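Glycosyl transferase family 8 (Streptococcus pneumoniae, PDB 5GVV) transfers galactose from UDP-galactose to the terminal glucose of already glycosylated PsrP, a serine-rich repeat protein, as the third step of its O-glycosylation. Local coordinates at residues L222-W235 with S239-S251. Residues are numbered along the deposited sequence; the frame is centred on the assembly and turned at random.
With MN (manganese (II) ion), chain C; UDP (uridine-5'-diphosphate), chain D.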
ATOM      1  N   LEU A 222      19.585   9.021  15.885  1.00 16.76           N
ATOM      2  CA  LEU A 222      19.252   8.963  14.464  1.00 14.48           C
ATOM      3  C   LEU A 222      19.463  10.304  13.776  1.00 14.58           C
ATOM      4  O   LEU A 222      19.144  11.353  14.343  1.00 15.52           O
ATOM      5  CB  LEU A 222      17.794   8.536  14.287  1.00 15.59           C
ATOM      6  CG  LEU A 222      17.444   7.117  13.834  1.00 17.10           C
ATOM      7  CD1 LEU A 222      18.607   6.174  13.988  1.00 14.65           C
ATOM      8  CD2 LEU A 222      16.203   6.596  14.574  1.00 19.56           C
ATOM      9  N   PRO A 223      20.014  10.277  12.551  1.00 12.45           N
ATOM     10  CA  PRO A 223      20.063  11.506  11.754  1.00 14.40           C
ATOM     11  C   PRO A 223      18.637  11.983  11.476  1.00 15.49           C
ATOM     12  O   PRO A 223      17.730  11.148  11.394  1.00 11.33           O
ATOM     13  CB  PRO A 223      20.737  11.051  10.458  1.00 13.35           C
ATOM     14  CG  PRO A 223      21.577   9.861  10.869  1.00 17.27           C
ATOM     15  CD  PRO A 223      20.741   9.161  11.914  1.00 14.35           C
ATOM     16  N   LEU A 224      18.438  13.293  11.358  1.00 13.40           N
ATOM     17  CA  LEU A 224      17.096  13.846  11.183  1.00 14.61           C
ATOM     18  C   LEU A 224      16.401  13.336   9.922  1.00 14.21           C
ATOM     19  O   LEU A 224      15.174  13.167   9.906  1.00 16.53           O
ATOM     20  CB  LEU A 224      17.123  15.380  11.213  1.00 16.46           C
ATOM     21  CG  LEU A 224      17.221  15.989  12.611  1.00 20.49           C
ATOM     22  CD1 LEU A 224      17.503  17.489  12.582  1.00 20.57           C
ATOM     23  CD2 LEU A 224      15.945  15.709  13.376  1.00 17.52           C
ATOM     24  N   ILE A 225      17.170  13.093   8.862  1.00 11.96           N
ATOM     25  CA  ILE A 225      16.582  12.542   7.642  1.00 12.55           C
ATOM     26  C   ILE A 225      17.352  11.328   7.119  1.00 13.26           C
ATOM     27  O   ILE A 225      18.531  11.431   6.772  1.00 12.86           O
ATOM     28  CB  ILE A 225      16.417  13.613   6.540  1.00 14.02           C
ATOM     29  CG1 ILE A 225      15.466  14.715   7.019  1.00 14.60           C
ATOM     30  CG2 ILE A 225      15.881  12.974   5.266  1.00 13.16           C
ATOM     31  CD1 ILE A 225      15.103  15.769   5.968  1.00 14.02           C
ATOM     32  N   LEU A 226      16.674  10.180   7.074  1.00 10.16           N
ATOM     33  CA  LEU A 226      17.268   8.937   6.580  1.00 10.85           C
ATOM     34  C   LEU A 226      16.820   8.669   5.153  1.00 12.22           C
ATOM     35  O   LEU A 226      15.628   8.482   4.909  1.00 15.46           O
ATOM     36  CB  LEU A 226      16.837   7.754   7.449  1.00 12.87           C
ATOM     37  CG  LEU A 226      17.367   7.657   8.872  1.00 15.48           C
ATOM     38  CD1 LEU A 226      16.748   6.465   9.576  1.00 14.21           C
ATOM     39  CD2 LEU A 226      18.883   7.545   8.860  1.00 15.40           C
ATOM     40  N   HIS A 227      17.771   8.610   4.224  1.00 12.16           N
ATOM     41  CA  HIS A 227      17.452   8.435   2.809  1.00 13.13           C
ATOM     42  C   HIS A 227      17.898   7.057   2.324  1.00 14.20           C
ATOM     43  O   HIS A 227      19.099   6.772   2.229  1.00 13.42           O
ATOM     44  CB  HIS A 227      18.119   9.539   1.979  1.00 11.10           C
ATOM     45  CG  HIS A 227      17.619   9.631   0.573  1.00 12.67           C
ATOM     46  ND1 HIS A 227      18.099  10.559  -0.332  1.00 11.15           N
ATOM     47  CD2 HIS A 227      16.668   8.925  -0.089  1.00 12.71           C
ATOM     48  CE1 HIS A 227      17.473  10.416  -1.483  1.00 15.55           C
ATOM     49  NE2 HIS A 227      16.601   9.428  -1.366  1.00 13.61           N
ATOM     50  N   TYR A 228      16.929   6.195   2.027  1.00 12.48           N
ATOM     51  CA  TYR A 228      17.238   4.845   1.570  1.00 13.10           C
ATOM     52  C   TYR A 228      17.446   4.785   0.057  1.00 16.29           C
ATOM     53  O   TYR A 228      16.662   4.152  -0.663  1.00 16.51           O
ATOM     54  CB  TYR A 228      16.128   3.878   1.989  1.00 12.83           C
ATOM     55  CG  TYR A 228      15.963   3.757   3.488  1.00 10.11           C
ATOM     56  CD1 TYR A 228      16.689   2.821   4.210  1.00 13.39           C
ATOM     57  CD2 TYR A 228      15.075   4.574   4.174  1.00 11.58           C
ATOM     58  CE1 TYR A 228      16.538   2.702   5.575  1.00 12.40           C
ATOM     59  CE2 TYR A 228      14.923   4.473   5.538  1.00 13.22           C
ATOM     60  CZ  TYR A 228      15.657   3.535   6.233  1.00 13.20           C
ATOM     61  OH  TYR A 228      15.502   3.429   7.595  1.00 13.39           O
ATOM     62  N   ILE A 229      18.504   5.437  -0.421  1.00 13.95           N
ATOM     63  CA  ILE A 229      18.833   5.448  -1.842  1.00 14.80           C
ATOM     64  C   ILE A 229      19.189   4.046  -2.320  1.00 18.26           C
ATOM     65  O   ILE A 229      19.370   3.134  -1.504  1.00 20.61           O
ATOM     66  CB  ILE A 229      20.018   6.391  -2.149  1.00 15.23           C
ATOM     67  CG1 ILE A 229      21.305   5.872  -1.491  1.00 15.31           C
ATOM     68  CG2 ILE A 229      19.714   7.810  -1.682  1.00 14.35           C
ATOM     69  CD1 ILE A 229      22.561   6.624  -1.910  1.00 18.10           C
ATOM     70  N   SER A 230      19.284   3.895  -3.644  1.00 17.25           N
ATOM     71  CA  SER A 230      19.613   2.627  -4.324  1.00 21.57           C
ATOM     72  C   SER A 230      18.417   1.681  -4.400  1.00 20.74           C
ATOM     73  O   SER A 230      17.321   2.022  -3.968  1.00 18.58           O
ATOM     74  CB  SER A 230      20.827   1.918  -3.702  1.00 20.17           C
ATOM     75  OG  SER A 230      20.451   1.119  -2.588  1.00 18.20           O
ATOM     76  N   GLN A 231      18.626   0.500  -4.966  1.00 22.36           N
ATOM     77  CA  GLN A 231      17.536  -0.456  -5.110  1.00 24.84           C
ATOM     78  C   GLN A 231      17.430  -1.380  -3.899  1.00 23.30           C
ATOM     79  O   GLN A 231      16.574  -2.269  -3.862  1.00 22.25           O
ATOM     80  CB  GLN A 231      17.699  -1.265  -6.398  1.00 26.81           C
ATOM     81  CG  GLN A 231      17.846  -0.404  -7.654  1.00 30.68           C
ATOM     82  CD  GLN A 231      16.621   0.458  -7.946  1.00 33.03           C
ATOM     83  OE1 GLN A 231      16.442   1.533  -7.363  1.00 35.10           O
ATOM     84  NE2 GLN A 231      15.788   0.001  -8.873  1.00 38.49           N
ATOM     85  N   ASP A 232      18.300  -1.164  -2.915  1.00 18.61           N
ATOM     86  CA  ASP A 232      18.284  -1.956  -1.690  1.00 19.38           C
ATOM     87  C   ASP A 232      17.333  -1.324  -0.674  1.00 20.46           C
ATOM     88  O   ASP A 232      17.762  -0.871   0.388  1.00 21.34           O
ATOM     89  CB  ASP A 232      19.701  -2.036  -1.110  1.00 20.38           C
ATOM     90  CG  ASP A 232      19.787  -2.927   0.113  1.00 18.71           C
ATOM     91  OD1 ASP A 232      19.150  -4.002   0.121  1.00 20.72           O
ATOM     92  OD2 ASP A 232      20.493  -2.547   1.070  1.00 17.82           O
ATOM     93  N   LYS A 233      16.039  -1.300  -1.003  1.00 17.65           N
ATOM     94  CA  LYS A 233      15.041  -0.625  -0.173  1.00 14.61           C
ATOM     95  C   LYS A 233      14.645  -1.472   1.035  1.00 14.58           C
ATOM     96  O   LYS A 233      14.503  -2.691   0.924  1.00 13.85           O
ATOM     97  CB  LYS A 233      13.796  -0.286  -1.002  1.00 15.89           C
ATOM     98  CG  LYS A 233      14.074   0.449  -2.324  1.00 15.87           C
ATOM     99  CD  LYS A 233      14.791   1.779  -2.105  1.00 15.75           C
ATOM    100  CE  LYS A 233      14.460   2.767  -3.221  1.00 14.13           C
ATOM    101  NZ  LYS A 233      15.483   3.854  -3.339  1.00 15.46           N
ATOM    102  N   PRO A 234      14.452  -0.825   2.202  1.00 13.55           N
ATOM    103  CA  PRO A 234      14.179  -1.584   3.430  1.00 12.05           C
ATOM    104  C   PRO A 234      12.795  -2.227   3.421  1.00 12.03           C
ATOM    105  O   PRO A 234      12.526  -3.117   4.233  1.00 11.49           O
ATOM    106  CB  PRO A 234      14.252  -0.513   4.525  1.00 10.64           C
ATOM    107  CG  PRO A 234      13.890   0.771   3.816  1.00 12.52           C
ATOM    108  CD  PRO A 234      14.504   0.629   2.447  1.00 12.89           C
ATOM    109  N   TRP A 235      11.932  -1.790   2.510  1.00  9.96           N
ATOM    110  CA  TRP A 235      10.596  -2.364   2.423  1.00 11.62           C
ATOM    111  C   TRP A 235      10.534  -3.627   1.565  1.00 11.18           C
ATOM    112  O   TRP A 235       9.494  -4.285   1.499  1.00 13.07           O
ATOM    113  CB  TRP A 235       9.583  -1.331   1.926  1.00 10.64           C
ATOM    114  CG  TRP A 235       9.853  -0.762   0.559  1.00 14.21           C
ATOM    115  CD1 TRP A 235       9.539  -1.330  -0.646  1.00 13.83           C
ATOM    116  CD2 TRP A 235      10.454   0.507   0.263  1.00 12.93           C
ATOM    117  NE1 TRP A 235       9.921  -0.495  -1.673  1.00 14.91           N
ATOM    118  CE2 TRP A 235      10.481   0.642  -1.143  1.00 13.10           C
ATOM    119  CE3 TRP A 235      10.965   1.546   1.043  1.00 12.69           C
ATOM    120  CZ2 TRP A 235      11.003   1.771  -1.779  1.00 14.66           C
ATOM    121  CZ3 TRP A 235      11.492   2.670   0.408  1.00 14.65           C
ATOM    122  CH2 TRP A 235      11.508   2.768  -0.988  1.00 14.36           C
ATOM    123  N   SER A 239      16.719  -7.051   2.396  1.00 11.08           N
ATOM    124  CA  SER A 239      17.595  -5.901   2.191  1.00 14.20           C
ATOM    125  C   SER A 239      18.844  -6.134   3.025  1.00 12.58           C
ATOM    126  O   SER A 239      18.850  -7.005   3.901  1.00 13.68           O
ATOM    127  CB  SER A 239      16.912  -4.593   2.602  1.00 13.40           C
ATOM    128  OG  SER A 239      16.641  -4.573   3.995  1.00 13.66           O
ATOM    129  N   VAL A 240      19.906  -5.382   2.757  1.00 13.64           N
ATOM    130  CA  VAL A 240      21.174  -5.627   3.436  1.00 14.15           C
ATOM    131  C   VAL A 240      21.710  -4.390   4.154  1.00 18.29           C
ATOM    132  O   VAL A 240      22.594  -4.493   5.004  1.00 16.99           O
ATOM    133  CB  VAL A 240      22.237  -6.172   2.464  1.00 16.08           C
ATOM    134  CG1 VAL A 240      21.834  -7.547   1.954  1.00 16.13           C
ATOM    135  CG2 VAL A 240      22.444  -5.204   1.301  1.00 18.40           C
ATOM    136  N   GLY A 241      21.171  -3.224   3.815  1.00 17.58           N
ATOM    137  CA  GLY A 241      21.589  -1.989   4.455  1.00 19.03           C
ATOM    138  C   GLY A 241      21.070  -1.871   5.876  1.00 19.74           C
ATOM    139  O   GLY A 241      20.135  -2.580   6.262  1.00 18.04           O
ATOM    140  N   ARG A 242      21.669  -0.967   6.648  1.00 13.81           N
ATOM    141  CA  ARG A 242      21.291  -0.774   8.045  1.00 15.50           C
ATOM    142  C   ARG A 242      20.041   0.084   8.189  1.00 14.11           C
ATOM    143  O   ARG A 242      19.662   0.803   7.256  1.00 14.36           O
ATOM    144  CB  ARG A 242      22.439  -0.121   8.820  1.00 14.95           C
ATOM    145  CG  ARG A 242      23.650  -1.013   9.037  1.00 14.94           C
ATOM    146  CD  ARG A 242      24.858  -0.184   9.469  1.00 15.48           C
ATOM    147  NE  ARG A 242      25.201   0.821   8.466  1.00 16.15           N
ATOM    148  CZ  ARG A 242      25.990   1.867   8.692  1.00 18.47           C
ATOM    149  NH1 ARG A 242      26.524   2.049   9.891  1.00 16.20           N
ATOM    150  NH2 ARG A 242      26.246   2.735   7.721  1.00 15.08           N
ATOM    151  N   LEU A 243      19.406  -0.019   9.360  1.00 13.48           N
ATOM    152  CA  LEU A 243      18.270   0.825   9.756  1.00 16.00           C
ATOM    153  C   LEU A 243      16.963   0.442   9.069  1.00 13.43           C
ATOM    154  O   LEU A 243      16.040   1.248   8.994  1.00 15.08           O
ATOM    155  CB  LEU A 243      18.571   2.321   9.561  1.00 13.58           C
ATOM    156  CG  LEU A 243      19.785   2.856  10.333  1.00 19.13           C
ATOM    157  CD1 LEU A 243      19.829   4.379  10.290  1.00 16.55           C
ATOM    158  CD2 LEU A 243      19.786   2.355  11.769  1.00 15.74           C
ATOM    159  N   ARG A 244      16.896  -0.792   8.584  1.00 15.56           N
ATOM    160  CA  ARG A 244      15.679  -1.335   7.984  1.00 14.55           C
ATOM    161  C   ARG A 244      14.493  -1.215   8.943  1.00 13.24           C
ATOM    162  O   ARG A 244      13.366  -0.915   8.527  1.00 14.46           O
ATOM    163  CB  ARG A 244      15.904  -2.804   7.622  1.00 17.84           C
ATOM    164  CG  ARG A 244      14.653  -3.540   7.178  1.00 15.10           C
ATOM    165  CD  ARG A 244      14.933  -5.008   6.913  1.00 16.03           C
ATOM    166  NE  ARG A 244      13.714  -5.712   6.523  1.00 14.81           N
ATOM    167  CZ  ARG A 244      13.358  -5.952   5.264  1.00 12.84           C
ATOM    168  NH1 ARG A 244      14.134  -5.563   4.262  1.00 11.74           N
ATOM    169  NH2 ARG A 244      12.226  -6.595   5.004  1.00 12.38           N
ATOM    170  N   GLU A 245      14.754  -1.443  10.228  1.00 11.92           N
ATOM    171  CA  GLU A 245      13.708  -1.421  11.253  1.00 14.14           C
ATOM    172  C   GLU A 245      13.044  -0.053  11.428  1.00 15.27           C
ATOM    173  O   GLU A 245      11.882   0.037  11.841  1.00 12.27           O
ATOM    174  CB  GLU A 245      14.270  -1.895  12.593  1.00 15.58           C
ATOM    175  CG  GLU A 245      15.391  -1.026  13.153  1.00 19.13           C
ATOM    176  CD  GLU A 245      16.757  -1.354  12.558  1.00 24.19           C
ATOM    177  OE1 GLU A 245      16.852  -2.244  11.678  1.00 21.52           O
ATOM    178  OE2 GLU A 245      17.741  -0.717  12.986  1.00 28.20           O
ATOM    179  N   VAL A 246      13.780   1.012  11.126  1.00 14.36           N
ATOM    180  CA  VAL A 246      13.239   2.362  11.276  1.00 12.83           C
ATOM    181  C   VAL A 246      12.116   2.626  10.273  1.00 12.22           C
ATOM    182  O   VAL A 246      11.093   3.236  10.618  1.00 13.33           O
ATOM    183  CB  VAL A 246      14.330   3.430  11.129  1.00 12.55           C
ATOM    184  CG1 VAL A 246      13.731   4.831  11.288  1.00 15.17           C
ATOM    185  CG2 VAL A 246      15.446   3.199  12.145  1.00 13.85           C
ATOM    186  N   TRP A 247      12.291   2.162   9.036  1.00 10.57           N
ATOM    187  CA  TRP A 247      11.276   2.380   8.011  1.00 11.60           C
ATOM    188  C   TRP A 247       9.986   1.679   8.384  1.00 12.05           C
ATOM    189  O   TRP A 247       8.904   2.247   8.241  1.00  9.66           O
ATOM    190  CB  TRP A 247      11.738   1.895   6.629  1.00 10.81           C
ATOM    191  CG  TRP A 247      10.759   2.276   5.523  1.00 12.86           C
ATOM    192  CD1 TRP A 247      10.777   3.421   4.764  1.00 11.70           C
ATOM    193  CD2 TRP A 247       9.614   1.524   5.086  1.00 12.92           C
ATOM    194  NE1 TRP A 247       9.720   3.418   3.882  1.00 11.76           N
ATOM    195  CE2 TRP A 247       8.995   2.265   4.053  1.00 10.84           C
ATOM    196  CE3 TRP A 247       9.058   0.292   5.454  1.00 12.16           C
ATOM    197  CZ2 TRP A 247       7.841   1.815   3.392  1.00 13.98           C
ATOM    198  CZ3 TRP A 247       7.918  -0.156   4.797  1.00 13.44           C
ATOM    199  CH2 TRP A 247       7.318   0.608   3.779  1.00 13.85           C
ATOM    200  N   TRP A 248      10.103   0.439   8.851  1.00 10.40           N
ATOM    201  CA  TRP A 248       8.927  -0.338   9.210  1.00 11.96           C
ATOM    202  C   TRP A 248       8.186   0.257  10.403  1.00 12.95           C
ATOM    203  O   TRP A 248       6.953   0.220  10.456  1.00 14.09           O
ATOM    204  CB  TRP A 248       9.312  -1.802   9.444  1.00  9.79           C
ATOM    205  CG  TRP A 248       9.523  -2.491   8.141  1.00 10.27           C
ATOM    206  CD1 TRP A 248      10.714  -2.752   7.528  1.00  9.57           C
ATOM    207  CD2 TRP A 248       8.504  -2.952   7.248  1.00 10.20           C
ATOM    208  NE1 TRP A 248      10.500  -3.370   6.322  1.00 11.99           N
ATOM    209  CE2 TRP A 248       9.147  -3.506   6.125  1.00 10.60           C
ATOM    210  CE3 TRP A 248       7.106  -2.963   7.297  1.00  9.72           C
ATOM    211  CZ2 TRP A 248       8.441  -4.061   5.057  1.00 10.14           C
ATOM    212  CZ3 TRP A 248       6.402  -3.515   6.232  1.00  9.97           C
ATOM    213  CH2 TRP A 248       7.070  -4.056   5.129  1.00 11.79           C
ATOM    214  N   GLU A 249       8.938   0.812  11.347  1.00 10.36           N
ATOM    215  CA  GLU A 249       8.360   1.464  12.516  1.00 13.03           C
ATOM    216  C   GLU A 249       7.372   2.565  12.117  1.00 15.34           C
ATOM    217  O   GLU A 249       6.315   2.721  12.736  1.00 13.35           O
ATOM    218  CB  GLU A 249       9.477   2.049  13.373  1.00 16.93           C
ATOM    219  CG  GLU A 249       9.007   2.742  14.640  1.00 22.58           C
ATOM    220  CD  GLU A 249      10.170   3.201  15.499  1.00 34.30           C
ATOM    221  OE1 GLU A 249       9.992   3.294  16.735  1.00 39.14           O
ATOM    222  OE2 GLU A 249      11.263   3.453  14.939  1.00 31.24           O
ATOM    223  N   TYR A 250       7.708   3.326  11.080  1.00 13.81           N
ATOM    224  CA  TYR A 250       6.795   4.363  10.616  1.00 12.32           C
ATOM    225  C   TYR A 250       5.724   3.841   9.661  1.00 13.40           C
ATOM    226  O   TYR A 250       4.591   4.332   9.668  1.00 14.86           O
ATOM    227  CB  TYR A 250       7.572   5.532  10.010  1.00 12.43           C
ATOM    228  CG  TYR A 250       8.291   6.349  11.054  1.00 14.29           C
ATOM    229  CD1 TYR A 250       7.624   7.339  11.766  1.00 13.93           C
ATOM    230  CD2 TYR A 250       9.628   6.125  11.339  1.00 12.84           C
ATOM    231  CE1 TYR A 250       8.275   8.088  12.728  1.00 15.69           C
ATOM    232  CE2 TYR A 250      10.283   6.867  12.298  1.00 14.89           C
ATOM    233  CZ  TYR A 250       9.601   7.847  12.988  1.00 14.06           C
ATOM    234  OH  TYR A 250      10.254   8.594  13.948  1.00 19.99           O
ATOM    235  N   SER A 251       6.065   2.845   8.848  1.00 13.35           N
ATOM    236  CA  SER A 251       5.081   2.257   7.936  1.00 14.31           C
ATOM    237  C   SER A 251       3.897   1.649   8.694  1.00 17.18           C
ATOM    238  O   SER A 251       2.740   1.772   8.269  1.00 12.47           O
ATOM    239  CB  SER A 251       5.732   1.188   7.056  1.00 14.26           C
ATOM    240  OG  SER A 251       4.766   0.551   6.235  1.00 19.09           O
TER
HETATM  241 MN    MN C 501      15.367   8.668  -2.915  1.00 32.61          MN
HETATM  242  N1  UDP D 502       9.335   7.310  -7.500  1.00 27.81           N
HETATM  243  C2  UDP D 502       8.011   6.936  -7.620  1.00 25.27           C
HETATM  244  N3  UDP D 502       7.672   5.651  -8.001  1.00 25.22           N
HETATM  245  C4  UDP D 502       8.665   4.729  -8.269  1.00 29.07           C
HETATM  246  C5  UDP D 502      10.001   5.109  -8.145  1.00 28.52           C
HETATM  247  C6  UDP D 502      10.323   6.437  -7.872  1.00 27.23           C
HETATM  248  O2  UDP D 502       7.129   7.757  -7.383  1.00 25.44           O
HETATM  249  O4  UDP D 502       8.361   3.580  -8.606  1.00 23.68           O
HETATM  250  C1' UDP D 502       9.657   8.694  -7.087  1.00 28.47           C
HETATM  251  C2' UDP D 502       9.785   8.753  -5.573  1.00 26.04           C
HETATM  252  O2' UDP D 502       9.333   9.998  -5.090  1.00 25.45           O
HETATM  253  C3' UDP D 502      11.276   8.652  -5.342  1.00 24.65           C
HETATM  254  C4' UDP D 502      11.836   9.353  -6.573  1.00 29.91           C
HETATM  255  O4' UDP D 502      10.912   9.093  -7.616  1.00 30.58           O
HETATM  256  O3' UDP D 502      11.646   9.290  -4.138  1.00 23.97           O
HETATM  257  C5' UDP D 502      13.232   8.862  -6.946  1.00 28.80           C
HETATM  258  O5' UDP D 502      13.313   7.480  -6.673  1.00 27.47           O
HETATM  259  PA  UDP D 502      14.439   6.958  -5.656  1.00 25.16           P
HETATM  260  O1A UDP D 502      14.183   7.629  -4.365  1.00 17.64           O
HETATM  261  O2A UDP D 502      14.391   5.482  -5.534  1.00 25.77           O
HETATM  262  O3A UDP D 502      15.848   7.427  -6.294  1.00 30.19           O
HETATM  263  PB  UDP D 502      17.204   7.581  -5.428  1.00 28.27           P
HETATM  264  O1B UDP D 502      18.220   8.333  -6.200  1.00 31.12           O
HETATM  265  O2B UDP D 502      17.733   6.226  -5.153  1.00 21.93           O
HETATM  266  O3B UDP D 502      16.914   8.281  -4.153  1.00 19.02           O
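Trp-247 lies between two neighbours: over one face of its indole come CB and CE3 of Trp-235, the CB in a CH-pi contact 3.6 Å from the centroid of the six-membered ring, while CB of Ser-251 covers the opposite face. The two indole planes meet obliquely, at 43°. An edge of Trp-247 is directed at the face of Tyr-228 in an offset edge-to-face pair, planes at 89°, and CG of Pro-234 lies over a face of that phenol and against CB of Trp-247. With CG anti to its backbone N (chi1 -173°), Trp-247 swings off helix 244-251 into this aromatic cluster. At the phenol's edge, Tyr-228 OH donates to Leu-243 O (2.6 Å) from above the carbonyl plane; Val-246 N, from the helix, reaches the same oxygen from the other face. In this family 8 (GT-A) enzyme, strand 225-227 and the loop leaving it both meet the helix and supply metal and UDP ligands. His-227 NE2 binds manganese at 2.1 Å together with Asp-106 and Asp-108 of the DxD motif, and Lys-233 NZ donates to Tyr-228 O, Ser-230 O and UDP O2A (2.9 Å to the last) and is also hydrogen-bonded to Asp-108. The carboxylate of Asp-232 receives two successive backbone N-H groups, each oxygen using its syn lone pair: OD1 for Val-240 N (3.1 Å), OD2 for Gly-241 N (2.9 Å). Pro-234 O accepts from Trp-248 NE1 (2.9 Å) and sits over a face of the Arg-244 guanidinium, whose NH1 donates in plane to Ser-239 OG and whose NE forms a salt bridge with Glu-46 of the second subunit. Leu-226 CD2 meets Leu-243 CD1 at 3.6 Å, the side chains crossing at about a right angle.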